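AT5g51070/K3K7_27 (PDB 5GKM) is a Clp-family chaperone, represented here by its N-terminal domain, and as a whole protein probably binds and hydrolyses ATP. Local coordinates at residues T11-R16 and I118-I123. Sequence-based numbering, arbitrary orientation. Where two conformers were deposited one is given.
Sequences TERAIR and IAPEHI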
ATOM      1  N   THR A  11      -6.615  -9.179  -7.938  1.00 12.72           N
ATOM      2  CA  THR A  11      -7.942  -8.771  -8.230  1.00 14.95           C
ATOM      3  C   THR A  11      -7.984  -7.374  -8.840  1.00 14.92           C
ATOM      4  O   THR A  11      -7.077  -6.602  -8.750  1.00 12.89           O
ATOM      5  CB  THR A  11      -8.868  -8.770  -7.022  1.00 14.23           C
ATOM      6  OG1 THR A  11      -8.532  -7.711  -6.133  1.00 13.50           O
ATOM      7  CG2 THR A  11      -8.808 -10.114  -6.306  1.00 15.23           C
ATOM      8  N   GLU A  12      -9.117  -7.119  -9.475  1.00 15.27           N
ATOM      9  CA  GLU A  12      -9.401  -5.702 -10.002  0.60 16.33           C
ATOM     10  C   GLU A  12      -9.203  -4.482  -8.927  1.00 14.77           C
ATOM     11  O   GLU A  12      -8.567  -3.559  -9.222  1.00 13.95           O
ATOM     12  CB  GLU A  12     -10.815  -5.611 -10.595  0.60 19.64           C
ATOM     13  CG  GLU A  12     -11.159  -4.244 -11.115  0.60 21.52           C
ATOM     14  CD  GLU A  12     -12.659  -4.058 -11.387  0.60 25.34           C
ATOM     15  OE1 GLU A  12     -13.436  -5.031 -11.382  0.60 31.46           O
ATOM     16  OE2 GLU A  12     -13.097  -2.909 -11.485  0.60 29.30           O
ATOM     17  N   ARG A  13      -9.641  -4.754  -7.712  1.00 14.54           N
ATOM     18  CA  ARG A  13      -9.405  -3.849  -6.643  1.00 13.42           C
ATOM     19  C   ARG A  13      -7.920  -3.748  -6.352  1.00 12.99           C
ATOM     20  O   ARG A  13      -7.468  -2.702  -6.045  1.00 12.56           O
ATOM     21  CB  ARG A  13     -10.091  -4.227  -5.338  1.00 14.91           C
ATOM     22  CG  ARG A  13     -11.595  -4.295  -5.402  1.00 15.10           C
ATOM     23  CD  ARG A  13     -12.229  -4.542  -4.040  1.00 16.03           C
ATOM     24  NE  ARG A  13     -11.697  -3.613  -3.086  1.00 14.88           N
ATOM     25  CZ  ARG A  13     -11.374  -3.923  -1.856  1.00 16.45           C
ATOM     26  NH1 ARG A  13     -11.581  -5.137  -1.409  1.00 16.79           N
ATOM     27  NH2 ARG A  13     -10.809  -3.006  -1.093  1.00 16.45           N
ATOM     28  N   ALA A  14      -7.238  -4.869  -6.340  1.00 12.03           N
ATOM     29  CA  ALA A  14      -5.839  -4.806  -5.994  1.00 13.38           C
ATOM     30  C   ALA A  14      -5.037  -4.009  -7.032  1.00 13.34           C
ATOM     31  O   ALA A  14      -4.156  -3.300  -6.708  1.00 11.91           O
ATOM     32  CB  ALA A  14      -5.270  -6.195  -5.846  1.00 13.60           C
ATOM     33  N   ILE A  15      -5.374  -4.260  -8.274  1.00 12.74           N
ATOM     34  CA  ILE A  15      -4.712  -3.594  -9.372  1.00 13.90           C
ATOM     35  C   ILE A  15      -4.986  -2.095  -9.304  1.00 13.24           C
ATOM     36  O   ILE A  15      -4.123  -1.342  -9.530  1.00 12.45           O
ATOM     37  CB  ILE A  15      -5.162  -4.151 -10.738  1.00 15.57           C
ATOM     38  CG1 ILE A  15      -4.783  -5.609 -10.884  1.00 17.38           C
ATOM     39  CG2 ILE A  15      -4.635  -3.309 -11.886  1.00 16.81           C
ATOM     40  CD1 ILE A  15      -3.355  -5.774 -11.118  1.00 21.66           C
ATOM     41  N   ARG A  16      -6.203  -1.727  -8.957  1.00 12.25           N
ATOM     42  CA  ARG A  16      -6.530  -0.338  -8.851  1.00 13.46           C
ATOM     43  C   ARG A  16      -5.730   0.338  -7.742  1.00 12.40           C
ATOM     44  O   ARG A  16      -5.227   1.391  -7.905  1.00 12.73           O
ATOM     45  CB  ARG A  16      -8.027  -0.159  -8.669  1.00 17.10           C
ATOM     46  CG  ARG A  16      -8.533   1.249  -8.622  1.00 20.93           C
ATOM     47  CD  ARG A  16     -10.040   1.222  -8.389  1.00 25.64           C
ATOM     48  NE  ARG A  16     -10.735   0.511  -9.425  1.00 30.48           N
ATOM     49  CZ  ARG A  16     -11.539  -0.496  -9.191  1.00 34.65           C
ATOM     50  NH1 ARG A  16     -11.702  -0.949  -7.948  1.00 33.10           N
ATOM     51  NH2 ARG A  16     -12.143  -1.056 -10.195  1.00 38.15           N
ATOM     52  N   ILE A 118      -5.195 -12.460  -5.211  1.00 14.84           N
ATOM     53  CA  ILE A 118      -4.513 -11.555  -4.307  1.00 14.01           C
ATOM     54  C   ILE A 118      -5.351 -10.285  -4.294  1.00 13.88           C
ATOM     55  O   ILE A 118      -5.495  -9.639  -5.273  1.00 12.29           O
ATOM     56  CB  ILE A 118      -3.085 -11.174  -4.768  1.00 14.29           C
ATOM     57  CG1 ILE A 118      -2.120 -12.334  -4.694  1.00 17.42           C
ATOM     58  CG2 ILE A 118      -2.502 -10.117  -3.874  1.00 14.27           C
ATOM     59  CD1 ILE A 118      -2.115 -13.227  -5.879  1.00 19.27           C
ATOM     60  N   ALA A 119      -5.936 -10.021  -3.156  1.00 14.05           N
ATOM     61  CA  ALA A 119      -6.758  -8.873  -2.931  1.00 13.66           C
ATOM     62  C   ALA A 119      -5.994  -7.761  -2.235  1.00 12.25           C
ATOM     63  O   ALA A 119      -4.969  -7.930  -1.766  1.00 11.46           O
ATOM     64  CB  ALA A 119      -8.005  -9.237  -2.147  1.00 13.94           C
ATOM     65  N   PRO A 120      -6.629  -6.595  -2.162  1.00 11.75           N
ATOM     66  CA  PRO A 120      -5.981  -5.495  -1.443  1.00 11.24           C
ATOM     67  C   PRO A 120      -5.663  -5.867   0.027  1.00 12.05           C
ATOM     68  O   PRO A 120      -4.741  -5.401   0.595  1.00 11.55           O
ATOM     69  CB  PRO A 120      -7.046  -4.384  -1.482  1.00 13.44           C
ATOM     70  CG  PRO A 120      -7.772  -4.627  -2.716  1.00 14.10           C
ATOM     71  CD  PRO A 120      -7.875  -6.123  -2.788  1.00 13.54           C
ATOM     72  N   GLU A 121      -6.516  -6.708   0.574  1.00 12.94           N
ATOM     73  CA  GLU A 121      -6.355  -7.119   1.941  1.00 12.24           C
ATOM     74  C   GLU A 121      -5.071  -7.934   2.142  1.00 11.95           C
ATOM     75  O   GLU A 121      -4.447  -7.818   3.110  1.00 12.27           O
ATOM     76  CB  GLU A 121      -7.583  -7.848   2.416  1.00 13.98           C
ATOM     77  CG  GLU A 121      -8.741  -6.909   2.552  1.00 14.74           C
ATOM     78  CD  GLU A 121      -9.458  -6.572   1.250  1.00 14.66           C
ATOM     79  OE1 GLU A 121      -9.334  -7.200   0.248  1.00 14.80           O
ATOM     80  OE2 GLU A 121     -10.197  -5.656   1.332  1.00 17.36           O
ATOM     81  N   HIS A 122      -4.738  -8.769   1.173  1.00 11.49           N
ATOM     82  CA  HIS A 122      -3.491  -9.479   1.203  1.00 11.27           C
ATOM     83  C   HIS A 122      -2.316  -8.541   1.115  1.00 11.06           C
ATOM     84  O   HIS A 122      -1.325  -8.758   1.713  1.00 11.50           O
ATOM     85  CB  HIS A 122      -3.360 -10.450   0.051  1.00 11.87           C
ATOM     86  CG  HIS A 122      -4.372 -11.569   0.061  1.00 13.71           C
ATOM     87  ND1 HIS A 122      -5.314 -11.718  -0.864  1.00 13.81           N
ATOM     88  CD2 HIS A 122      -4.540 -12.597   0.938  1.00 13.99           C
ATOM     89  CE1 HIS A 122      -6.028 -12.789  -0.588  1.00 14.82           C
ATOM     90  NE2 HIS A 122      -5.562 -13.315   0.517  1.00 13.91           N
ATOM     91  N   ILE A 123      -2.441  -7.530   0.270  1.00 10.80           N
ATOM     92  CA  ILE A 123      -1.417  -6.506   0.163  1.00 10.64           C
ATOM     93  C   ILE A 123      -1.250  -5.746   1.469  1.00 10.62           C
ATOM     94  O   ILE A 123      -0.194  -5.454   1.854  1.00 10.43           O
ATOM     95  CB  ILE A 123      -1.647  -5.502  -1.008  1.00 11.40           C
ATOM     96  CG1 ILE A 123      -1.733  -6.276  -2.327  1.00 12.38           C
ATOM     97  CG2 ILE A 123      -0.570  -4.421  -0.994  1.00 11.27           C
ATOM     98  CD1 ILE A 123      -2.187  -5.470  -3.525  1.00 13.44           C
TER
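R13 reaches E121 through two bent side chains: the arginine turns at chi3 (50°), laying one guanidinium face against P120 CG, and the glutamate turns at chi2 (80°), bringing its carboxylate to the guanidinium edge. P120 CG lies over the centre of that face, 3.7 Å above the plane, and also packs against the arginine's CB. At the edge, R13 NH1 donates to the syn lone pair of E121 OE2 over 3.1 Å, nearly in the guanidinium plane although the guanidinium and carboxylate planes are turned 54° apart. Between the backbones, T11 N donates to I118 O at 2.9 Å, almost straight, tying the start of helix 12-27 to the loop before helix 120-130; the N of an N-cap residue is not used within its helix. Threonine suits this N-cap because its OG1 accepts from A14 N. Proline suits the first turn of helix 120-130, where its lack of an N-H costs no helical bond. A14 is small enough to let the backbones approach, 4.6 Å between A14 CA and P120 CA, and its CB meets I123 CD1 at 3.9 Å. R13's stronger polar partner is E45 of helix 35-45, through NH2, and E121's is R156 of helix 146-158, through the same OE2. Alternating charges thus link four helices of the Clp N-terminal domain, and would be expected to favour the charged form of the buried E121, held between R13 and R156.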